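Uncharacterized protein (Bacteroides eggerthii DSM 20697, PDB 4ECO) is of unknown function but carries leucine-rich repeats, and so probably binds another protein as many proteins of this class do. Local coordinates at residues 78-89 / 103-114; 603-612 / 625-633. One frame throughout, in Å; residues are numbered along the deposited sequence.

Contact 1 (78-89 / 103-114)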
loop_
_atom_site.group_PDB
_atom_site.type_symbol
_atom_site.label_atom_id
_atom_site.label_comp_id
_atom_site.label_asym_id
_atom_site.label_seq_id
_atom_site.Cartn_x
_atom_site.Cartn_y
_atom_site.Cartn_z
ATOM N N ASN A 78 23.672 -14.519 -23.059
ATOM C CA ASN A 78 24.922 -13.832 -22.774
ATOM C C ASN A 78 25.775 -13.840 -24.065
ATOM O O ASN A 78 25.318 -14.345 -25.107
ATOM C CB ASN A 78 25.657 -14.435 -21.574
ATOM C CG ASN A 78 26.099 -15.865 -21.686
ATOM O OD1 ASN A 78 26.437 -16.372 -22.751
ATOM N ND2 ASN A 78 26.207 -16.515 -20.543
ATOM N N SER A 79 27.008 -13.307 -23.990
ATOM C CA SER A 79 27.926 -13.210 -25.127
ATOM C C SER A 79 28.293 -14.589 -25.715
ATOM O O SER A 79 28.656 -14.674 -26.896
ATOM C CB SER A 79 29.192 -12.483 -24.715
ATOM O OG SER A 79 29.775 -13.136 -23.601
ATOM N N ASN A 80 28.158 -15.660 -24.915
ATOM C CA ASN A 80 28.464 -17.006 -25.382
ATOM C C ASN A 80 27.212 -17.725 -25.889
ATOM O O ASN A 80 27.308 -18.889 -26.298
ATOM C CB ASN A 80 29.134 -17.804 -24.273
ATOM C CG ASN A 80 30.485 -17.242 -23.901
ATOM O OD1 ASN A 80 30.691 -16.809 -22.768
ATOM N ND2 ASN A 80 31.428 -17.200 -24.856
ATOM N N GLY A 81 26.081 -17.008 -25.917
ATOM C CA GLY A 81 24.793 -17.509 -26.387
ATOM C C GLY A 81 24.063 -18.407 -25.408
ATOM O O GLY A 81 23.143 -19.130 -25.810
ATOM N N ARG A 82 24.459 -18.381 -24.117
ATOM C CA ARG A 82 23.791 -19.203 -23.116
ATOM C C ARG A 82 22.637 -18.418 -22.517
ATOM O O ARG A 82 22.717 -17.188 -22.407
ATOM C CB ARG A 82 24.757 -19.735 -22.053
ATOM C CG ARG A 82 25.539 -20.906 -22.638
ATOM C CD ARG A 82 26.063 -21.866 -21.608
ATOM N NE ARG A 82 25.015 -22.703 -21.030
ATOM C CZ ARG A 82 25.239 -23.659 -20.137
ATOM N NH1 ARG A 82 26.471 -23.904 -19.713
ATOM N NH2 ARG A 82 24.233 -24.378 -19.662
ATOM N N VAL A 83 21.536 -19.140 -22.185
ATOM C CA VAL A 83 20.282 -18.597 -21.648
ATOM C C VAL A 83 20.525 -18.097 -20.232
ATOM O O VAL A 83 20.917 -18.893 -19.380
ATOM C CB VAL A 83 19.117 -19.624 -21.696
ATOM C CG1 VAL A 83 17.843 -19.024 -21.105
ATOM C CG2 VAL A 83 18.866 -20.118 -23.114
ATOM N N THR A 84 20.296 -16.790 -19.983
ATOM C CA THR A 84 20.517 -16.208 -18.660
ATOM C C THR A 84 19.185 -15.765 -18.034
ATOM O O THR A 84 19.125 -15.529 -16.824
ATOM C CB THR A 84 21.532 -15.050 -18.715
ATOM O OG1 THR A 84 21.005 -13.927 -19.425
ATOM C CG2 THR A 84 22.868 -15.476 -19.289
ATOM N N GLY A 85 18.122 -15.738 -18.831
ATOM C CA GLY A 85 16.796 -15.354 -18.363
ATOM C C GLY A 85 15.705 -15.997 -19.171
ATOM O O GLY A 85 15.853 -16.198 -20.373
ATOM N N LEU A 86 14.623 -16.357 -18.519
ATOM C CA LEU A 86 13.514 -17.042 -19.179
ATOM C C LEU A 86 12.214 -16.669 -18.486
ATOM O O LEU A 86 12.042 -16.920 -17.282
ATOM C CB LEU A 86 13.757 -18.578 -19.175
ATOM C CG LEU A 86 12.589 -19.540 -19.422
ATOM C CD1 LEU A 86 11.853 -19.208 -20.676
ATOM C CD2 LEU A 86 13.077 -20.964 -19.534
ATOM N N SER A 87 11.297 -16.060 -19.256
ATOM C CA SER A 87 10.005 -15.648 -18.712
ATOM C C SER A 87 8.851 -16.169 -19.563
ATOM O O SER A 87 8.803 -15.938 -20.778
ATOM C CB SER A 87 9.923 -14.134 -18.601
ATOM O OG SER A 87 8.652 -13.737 -18.124
ATOM N N LEU A 88 7.912 -16.863 -18.917
ATOM C CA LEU A 88 6.742 -17.368 -19.610
ATOM C C LEU A 88 5.583 -16.435 -19.442
ATOM O O LEU A 88 4.473 -16.759 -19.903
ATOM C CB LEU A 88 6.348 -18.743 -19.089
ATOM C CG LEU A 88 7.343 -19.866 -19.200
ATOM C CD1 LEU A 88 6.799 -21.070 -18.506
ATOM C CD2 LEU A 88 7.736 -20.140 -20.650
ATOM N N GLU A 89 5.815 -15.283 -18.759
ATOM C CA GLU A 89 4.777 -14.290 -18.473
ATOM C C GLU A 89 3.923 -13.962 -19.709
ATOM O O GLU A 89 4.482 -13.688 -20.775
ATOM C CB GLU A 89 5.398 -12.988 -17.949
ATOM C CG GLU A 89 5.812 -12.991 -16.492
ATOM C CD GLU A 89 6.537 -11.711 -16.142
ATOM O OE1 GLU A 89 7.528 -11.372 -16.837
ATOM O OE2 GLU A 89 6.088 -11.024 -15.196
ATOM N N GLN A 103 19.252 -27.903 -17.638
ATOM C CA GLN A 103 20.320 -27.673 -18.610
ATOM C C GLN A 103 20.770 -26.202 -18.593
ATOM O O GLN A 103 21.966 -25.915 -18.751
ATOM C CB GLN A 103 19.836 -28.085 -20.030
ATOM C CG GLN A 103 20.773 -27.756 -21.197
ATOM C CD GLN A 103 22.213 -28.163 -20.998
ATOM O OE1 GLN A 103 22.538 -29.264 -20.521
ATOM N NE2 GLN A 103 23.102 -27.261 -21.362
ATOM N N LEU A 104 19.807 -25.286 -18.400
ATOM C CA LEU A 104 19.988 -23.838 -18.422
ATOM C C LEU A 104 20.652 -23.374 -17.149
ATOM O O LEU A 104 20.050 -22.625 -16.384
ATOM C CB LEU A 104 18.611 -23.147 -18.593
ATOM C CG LEU A 104 17.693 -23.623 -19.713
ATOM C CD1 LEU A 104 16.474 -22.757 -19.780
ATOM C CD2 LEU A 104 18.396 -23.605 -21.040
ATOM N N THR A 105 21.901 -23.815 -16.916
ATOM C CA THR A 105 22.643 -23.538 -15.678
ATOM C C THR A 105 23.145 -22.078 -15.566
ATOM O O THR A 105 23.546 -21.658 -14.472
ATOM C CB THR A 105 23.811 -24.504 -15.560
ATOM O OG1 THR A 105 24.590 -24.485 -16.767
ATOM C CG2 THR A 105 23.350 -25.911 -15.211
ATOM N N GLU A 106 23.074 -21.299 -16.649
ATOM C CA GLU A 106 23.534 -19.910 -16.615
ATOM C C GLU A 106 22.399 -18.981 -16.257
ATOM O O GLU A 106 22.608 -17.761 -16.170
ATOM C CB GLU A 106 24.179 -19.479 -17.953
ATOM C CG GLU A 106 25.445 -20.249 -18.293
ATOM C CD GLU A 106 26.430 -20.451 -17.153
ATOM O OE1 GLU A 106 26.784 -19.446 -16.497
ATOM O OE2 GLU A 106 26.846 -21.612 -16.915
ATOM N N LEU A 107 21.195 -19.564 -16.045
ATOM C CA LEU A 107 19.941 -18.881 -15.706
ATOM C C LEU A 107 20.056 -18.144 -14.372
ATOM O O LEU A 107 20.440 -18.748 -13.353
ATOM C CB LEU A 107 18.826 -19.926 -15.646
ATOM C CG LEU A 107 17.409 -19.574 -16.042
ATOM C CD1 LEU A 107 17.338 -18.857 -17.356
ATOM C CD2 LEU A 107 16.599 -20.827 -16.175
ATOM N N GLU A 108 19.806 -16.815 -14.413
ATOM C CA GLU A 108 19.794 -15.904 -13.264
ATOM C C GLU A 108 18.363 -15.553 -12.908
ATOM O O GLU A 108 18.028 -15.499 -11.741
ATOM C CB GLU A 108 20.597 -14.625 -13.540
ATOM C CG GLU A 108 22.112 -14.740 -13.487
ATOM C CD GLU A 108 22.834 -13.431 -13.789
ATOM O OE1 GLU A 108 22.436 -12.385 -13.222
ATOM O OE2 GLU A 108 23.797 -13.449 -14.596
ATOM N N VAL A 109 17.503 -15.328 -13.911
ATOM C CA VAL A 109 16.095 -15.002 -13.671
ATOM C C VAL A 109 15.200 -16.045 -14.350
ATOM O O VAL A 109 15.514 -16.524 -15.432
ATOM C CB VAL A 109 15.722 -13.545 -14.087
ATOM C CG1 VAL A 109 16.611 -12.519 -13.365
ATOM C CG2 VAL A 109 15.793 -13.335 -15.598
ATOM N N LEU A 110 14.095 -16.406 -13.689
ATOM C CA LEU A 110 13.100 -17.368 -14.171
ATOM C C LEU A 110 11.696 -17.006 -13.699
ATOM O O LEU A 110 11.464 -16.893 -12.491
ATOM C CB LEU A 110 13.465 -18.776 -13.684
ATOM C CG LEU A 110 12.540 -19.932 -14.062
ATOM C CD1 LEU A 110 12.526 -20.193 -15.595
ATOM C CD2 LEU A 110 12.969 -21.186 -13.332
ATOM N N ALA A 111 10.754 -16.838 -14.656
ATOM C CA ALA A 111 9.330 -16.560 -14.362
ATOM C C ALA A 111 8.416 -17.547 -15.111
ATOM O O ALA A 111 8.523 -17.713 -16.343
ATOM C CB ALA A 111 8.957 -15.129 -14.720
ATOM N N LEU A 112 7.549 -18.220 -14.346
ATOM C CA LEU A 112 6.556 -19.167 -14.860
ATOM C C LEU A 112 5.191 -18.509 -14.831
ATOM O O LEU A 112 4.186 -19.065 -15.268
ATOM C CB LEU A 112 6.548 -20.477 -14.040
ATOM C CG LEU A 112 7.874 -21.230 -13.871
ATOM C CD1 LEU A 112 7.662 -22.454 -13.056
ATOM C CD2 LEU A 112 8.519 -21.572 -15.197
ATOM N N GLY A 113 5.187 -17.305 -14.288
ATOM C CA GLY A 113 4.017 -16.466 -14.106
ATOM C C GLY A 113 4.374 -15.444 -13.069
ATOM O O GLY A 113 5.435 -15.565 -12.464
ATOM N N SER A 114 3.534 -14.421 -12.875
ATOM C CA SER A 114 3.801 -13.365 -11.899
ATOM C C SER A 114 2.563 -12.583 -11.581
ATOM O O SER A 114 1.545 -12.732 -12.273
ATOM C CB SER A 114 4.857 -12.398 -12.418
ATOM O OG SER A 114 4.274 -11.495 -13.343
HETATM O O HOH W 1 21.791 -21.315 -19.660
#
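Leu86 and Leu110 sit side by side on neighbouring parallel strands, whose axes come within 4.8 Å, and show how a leucine-rich repeat adds one coil to the next. Backbone bonds set the register. Leu86 N donates to Val109 O, Ala111 N to Leu86 O at 2.9 Å, and Leu88 N to Ala111 O; Thr84 O receives Glu108 N at 2.8 Å and, more weakly, Val109 N. Before this run, a water links Val83 O to Glu106 N.

Apolar contacts fill the inside. CG of Leu86, anti to its own amide nitrogen (chi1 162°), meets Leu110 CD1 at 3.9 Å, while its CD2 meets Leu104 CD1 at 3.8 Å, the two leucines at about a right angle. Leu88 and Leu112 repeat the side-by-side pairing two residues on. Leu35 of helix 27-41 packs on Val83.

Charged groups gather mainly at the two ends. Glu106 lays CG over one face of the Arg82 guanidinium, and its OE2 stands 3.6 Å from NH1, a long ion pair with no N-H aimed at it; the stronger partners are Asp31 for Arg82 and Lys207 for Glu106. At the far end Ser114 OG donates at 2.6 Å to the anti lone pair of Glu89 OE2, an oxygen that also accepts from Leu123 N. The chemistry implies an apolar, backbone-stitched interior closed at both ends by polar groups with several partners.

Contact 2 (603-612 / 625-633); sequences DLSYVCPYIE and DIRGCDALD
Asp603 lies beside Arg627 in a single parallel bridge, the starting point of a C-terminal closure that ends in a disulfide. Its carboxylate turns back along its own chain: OD1 takes Ser605 N at 3.0 Å (N-H...O 152°), making an Asx turn. With an alanine in this position, Ser605 N would probably lose its side-chain acceptor and the turn leading toward helix 608-612 would be freer to open.

Next, Leu604 N donates to Arg627 O at 2.7 Å, nearly straight at 163°. Its side chain heads inward, where CD1 meets Ile626 CG2 at 3.6 Å and, at about a right angle, Leu632 CD1 at 4.1 Å; Leu618 of strand 617-619 touches both leucines. Ser605 OG rests 3.5 Å from Gly628 CA, on the side where a CB would collide with it.

Cys608 then forms the disulfide with Cys629. Each sulfur is anti to its own backbone nitrogen (chi1 -178° in Cys608), which carries the two toward each other, although the modelled SG-SG distance of 2.7 Å is well beyond the normal length of a disulfide and makes the detailed geometry of the link doubtful. One turn on, the Ile611 side chain crosses that of Leu632 at about a right angle, CG2 to CD2 4.0 Å, and the extended Glu612 passes along Ala631 CB.

The chemistry implies a small junction whose few noncovalent contacts are backed by a covalent link, consistent with a C-terminal cap on the repeats.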
loop_
_atom_site.group_PDB
_atom_site.type_symbol
_atom_site.label_atom_id
_atom_site.label_comp_id
_atom_site.label_asym_id
_atom_site.label_seq_id
_atom_site.Cartn_x
_atom_site.Cartn_y
_atom_site.Cartn_z
ATOM N N ASP A 603 -24.718 40.583 -0.765
ATOM C CA ASP A 603 -24.326 41.561 -1.780
ATOM C C ASP A 603 -23.026 41.097 -2.453
ATOM O O ASP A 603 -21.962 41.109 -1.827
ATOM C CB ASP A 603 -24.157 42.946 -1.124
ATOM C CG ASP A 603 -23.981 44.113 -2.088
ATOM O OD1 ASP A 603 -23.513 43.883 -3.219
ATOM O OD2 ASP A 603 -24.289 45.269 -1.694
ATOM N N LEU A 604 -23.107 40.709 -3.725
ATOM C CA LEU A 604 -21.957 40.210 -4.487
ATOM C C LEU A 604 -21.462 41.238 -5.534
ATOM O O LEU A 604 -20.854 40.860 -6.550
ATOM C CB LEU A 604 -22.329 38.884 -5.172
ATOM C CG LEU A 604 -22.735 37.721 -4.277
ATOM C CD1 LEU A 604 -22.979 36.483 -5.094
ATOM C CD2 LEU A 604 -21.670 37.399 -3.277
ATOM N N SER A 605 -21.693 42.539 -5.261
ATOM C CA SER A 605 -21.332 43.655 -6.144
ATOM C C SER A 605 -19.892 43.641 -6.596
ATOM O O SER A 605 -19.638 43.887 -7.776
ATOM C CB SER A 605 -21.571 44.984 -5.453
ATOM O OG SER A 605 -22.958 45.191 -5.273
ATOM N N TYR A 606 -18.960 43.363 -5.664
ATOM C CA TYR A 606 -17.520 43.401 -5.893
ATOM C C TYR A 606 -17.004 42.183 -6.629
ATOM O O TYR A 606 -15.988 42.286 -7.335
ATOM C CB TYR A 606 -16.763 43.531 -4.551
ATOM C CG TYR A 606 -16.971 44.825 -3.781
ATOM C CD1 TYR A 606 -17.358 45.996 -4.430
ATOM C CD2 TYR A 606 -16.678 44.902 -2.424
ATOM C CE1 TYR A 606 -17.518 47.192 -3.730
ATOM C CE2 TYR A 606 -16.804 46.103 -1.720
ATOM C CZ TYR A 606 -17.227 47.244 -2.376
ATOM O OH TYR A 606 -17.385 48.410 -1.659
ATOM N N VAL A 607 -17.671 41.037 -6.465
ATOM C CA VAL A 607 -17.218 39.787 -7.085
ATOM C C VAL A 607 -17.854 39.612 -8.481
ATOM O O VAL A 607 -17.361 38.796 -9.259
ATOM C CB VAL A 607 -17.463 38.546 -6.181
ATOM C CG1 VAL A 607 -16.720 38.688 -4.855
ATOM C CG2 VAL A 607 -18.943 38.289 -5.943
ATOM N N CYS A 608 -18.910 40.395 -8.804
ATOM C CA CYS A 608 -19.623 40.296 -10.069
ATOM C C CYS A 608 -18.670 40.416 -11.288
ATOM O O CYS A 608 -18.660 39.491 -12.095
ATOM C CB CYS A 608 -20.739 41.326 -10.139
ATOM S SG CYS A 608 -21.724 41.230 -11.654
ATOM N N PRO A 609 -17.840 41.481 -11.469
ATOM C CA PRO A 609 -16.977 41.524 -12.665
ATOM C C PRO A 609 -16.028 40.336 -12.758
ATOM O O PRO A 609 -15.632 39.977 -13.858
ATOM C CB PRO A 609 -16.204 42.830 -12.508
ATOM C CG PRO A 609 -16.386 43.240 -11.113
ATOM C CD PRO A 609 -17.703 42.730 -10.684
ATOM N N TYR A 610 -15.705 39.703 -11.616
ATOM C CA TYR A 610 -14.865 38.511 -11.554
ATOM C C TYR A 610 -15.643 37.288 -12.018
ATOM O O TYR A 610 -15.071 36.374 -12.622
ATOM C CB TYR A 610 -14.343 38.308 -10.136
ATOM C CG TYR A 610 -13.222 39.260 -9.773
ATOM C CD1 TYR A 610 -13.494 40.536 -9.253
ATOM C CD2 TYR A 610 -11.888 38.906 -9.968
ATOM C CE1 TYR A 610 -12.462 41.425 -8.932
ATOM C CE2 TYR A 610 -10.851 39.778 -9.629
ATOM C CZ TYR A 610 -11.143 41.022 -9.090
ATOM O OH TYR A 610 -10.113 41.843 -8.738
ATOM N N ILE A 611 -16.951 37.269 -11.732
ATOM C CA ILE A 611 -17.854 36.194 -12.127
ATOM C C ILE A 611 -17.959 36.222 -13.666
ATOM O O ILE A 611 -17.600 35.233 -14.317
ATOM C CB ILE A 611 -19.222 36.345 -11.389
ATOM C CG1 ILE A 611 -19.076 35.917 -9.906
ATOM C CG2 ILE A 611 -20.341 35.546 -12.077
ATOM C CD1 ILE A 611 -20.219 36.284 -8.972
ATOM N N GLU A 612 -18.336 37.389 -14.234
ATOM C CA GLU A 612 -18.491 37.620 -15.678
ATOM C C GLU A 612 -17.202 37.319 -16.464
ATOM O O GLU A 612 -17.288 36.820 -17.583
ATOM C CB GLU A 612 -18.943 39.052 -15.945
ATOM C CG GLU A 612 -20.336 39.345 -15.406
ATOM C CD GLU A 612 -20.810 40.786 -15.470
ATOM O OE1 GLU A 612 -20.034 41.690 -15.080
ATOM O OE2 GLU A 612 -21.989 41.002 -15.837
ATOM N N ASP A 625 -31.694 35.521 -2.419
ATOM C CA ASP A 625 -31.687 36.983 -2.431
ATOM C C ASP A 625 -30.228 37.497 -2.549
ATOM O O ASP A 625 -29.609 37.946 -1.566
ATOM C CB ASP A 625 -32.401 37.533 -1.181
ATOM C CG ASP A 625 -32.383 39.043 -1.023
ATOM O OD1 ASP A 625 -32.328 39.755 -2.063
ATOM O OD2 ASP A 625 -32.414 39.518 0.142
ATOM N N ILE A 626 -29.694 37.419 -3.782
ATOM C CA ILE A 626 -28.349 37.861 -4.140
ATOM C C ILE A 626 -28.442 39.249 -4.818
ATOM O O ILE A 626 -29.150 39.417 -5.817
ATOM C CB ILE A 626 -27.659 36.805 -5.029
ATOM C CG1 ILE A 626 -27.385 35.513 -4.230
ATOM C CG2 ILE A 626 -26.380 37.356 -5.645
ATOM C CD1 ILE A 626 -27.384 34.225 -5.031
ATOM N N ARG A 627 -27.741 40.239 -4.255
ATOM C CA ARG A 627 -27.735 41.593 -4.795
ATOM C C ARG A 627 -26.397 41.900 -5.481
ATOM O O ARG A 627 -25.371 41.300 -5.153
ATOM C CB ARG A 627 -28.024 42.633 -3.681
ATOM C CG ARG A 627 -29.470 42.623 -3.146
ATOM C CD ARG A 627 -29.570 42.330 -1.652
ATOM N NE ARG A 627 -30.966 42.238 -1.203
ATOM C CZ ARG A 627 -31.656 43.225 -0.632
ATOM N NH1 ARG A 627 -31.085 44.404 -0.407
ATOM N NH2 ARG A 627 -32.918 43.037 -0.268
ATOM N N GLY A 628 -26.439 42.825 -6.432
ATOM C CA GLY A 628 -25.262 43.335 -7.126
ATOM C C GLY A 628 -24.714 42.601 -8.328
ATOM O O GLY A 628 -23.629 42.953 -8.803
ATOM N N CYS A 629 -25.434 41.588 -8.836
ATOM C CA CYS A 629 -24.956 40.834 -9.991
ATOM C C CYS A 629 -26.136 40.334 -10.823
ATOM O O CYS A 629 -26.720 39.290 -10.516
ATOM C CB CYS A 629 -24.053 39.687 -9.562
ATOM S SG CYS A 629 -23.085 38.976 -10.918
ATOM N N ASP A 630 -26.487 41.106 -11.878
ATOM C CA ASP A 630 -27.608 40.798 -12.761
ATOM C C ASP A 630 -27.324 39.547 -13.583
ATOM O O ASP A 630 -28.244 38.747 -13.829
ATOM C CB ASP A 630 -27.899 41.989 -13.677
ATOM C CG ASP A 630 -28.330 43.256 -12.952
ATOM O OD1 ASP A 630 -29.212 43.168 -12.066
ATOM O OD2 ASP A 630 -27.860 44.350 -13.341
ATOM N N ALA A 631 -26.029 39.358 -13.941
ATOM C CA ALA A 631 -25.499 38.264 -14.753
ATOM C C ALA A 631 -25.771 36.876 -14.147
ATOM O O ALA A 631 -25.525 35.863 -14.822
ATOM C CB ALA A 631 -24.002 38.449 -14.940
ATOM N N LEU A 632 -26.269 36.823 -12.883
ATOM C CA LEU A 632 -26.533 35.565 -12.184
ATOM C C LEU A 632 -27.953 35.051 -12.424
ATOM O O LEU A 632 -28.248 33.928 -12.020
ATOM C CB LEU A 632 -26.274 35.709 -10.675
ATOM C CG LEU A 632 -24.810 35.828 -10.242
ATOM C CD1 LEU A 632 -24.713 36.022 -8.757
ATOM C CD2 LEU A 632 -23.985 34.636 -10.672
ATOM N N ASP A 633 -28.812 35.843 -13.112
ATOM C CA ASP A 633 -30.205 35.513 -13.459
ATOM C C ASP A 633 -31.000 35.200 -12.166
ATOM O O ASP A 633 -31.584 34.126 -12.025
ATOM C CB ASP A 633 -30.262 34.345 -14.488
ATOM C CG ASP A 633 -31.643 33.938 -15.004
ATOM O OD1 ASP A 633 -32.575 34.778 -14.950
ATOM O OD2 ASP A 633 -31.785 32.786 -15.481
#

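In the fold
Contacts 1 and 2 lie on opposite sides of the chain's centre, about 70 Å between centres, and share no helix or strand. In this chain they contrast a buried contact between parallel strands with a partly exposed one at the C-terminus. Contact 1 is largely buried, joins two adjacent parallel strands, and covers 869 Å² with leucines and several backbone bonds. Contact 2, near the C-terminus, is only partly buried and covers 455 Å²; its strands 601-603 and 625-627 form a separate two-stranded pair, beside a short helix. Where contact 1 is continued by strand 210-214, which pairs with 109-111 in parallel, contact 2 relies on a disulfide.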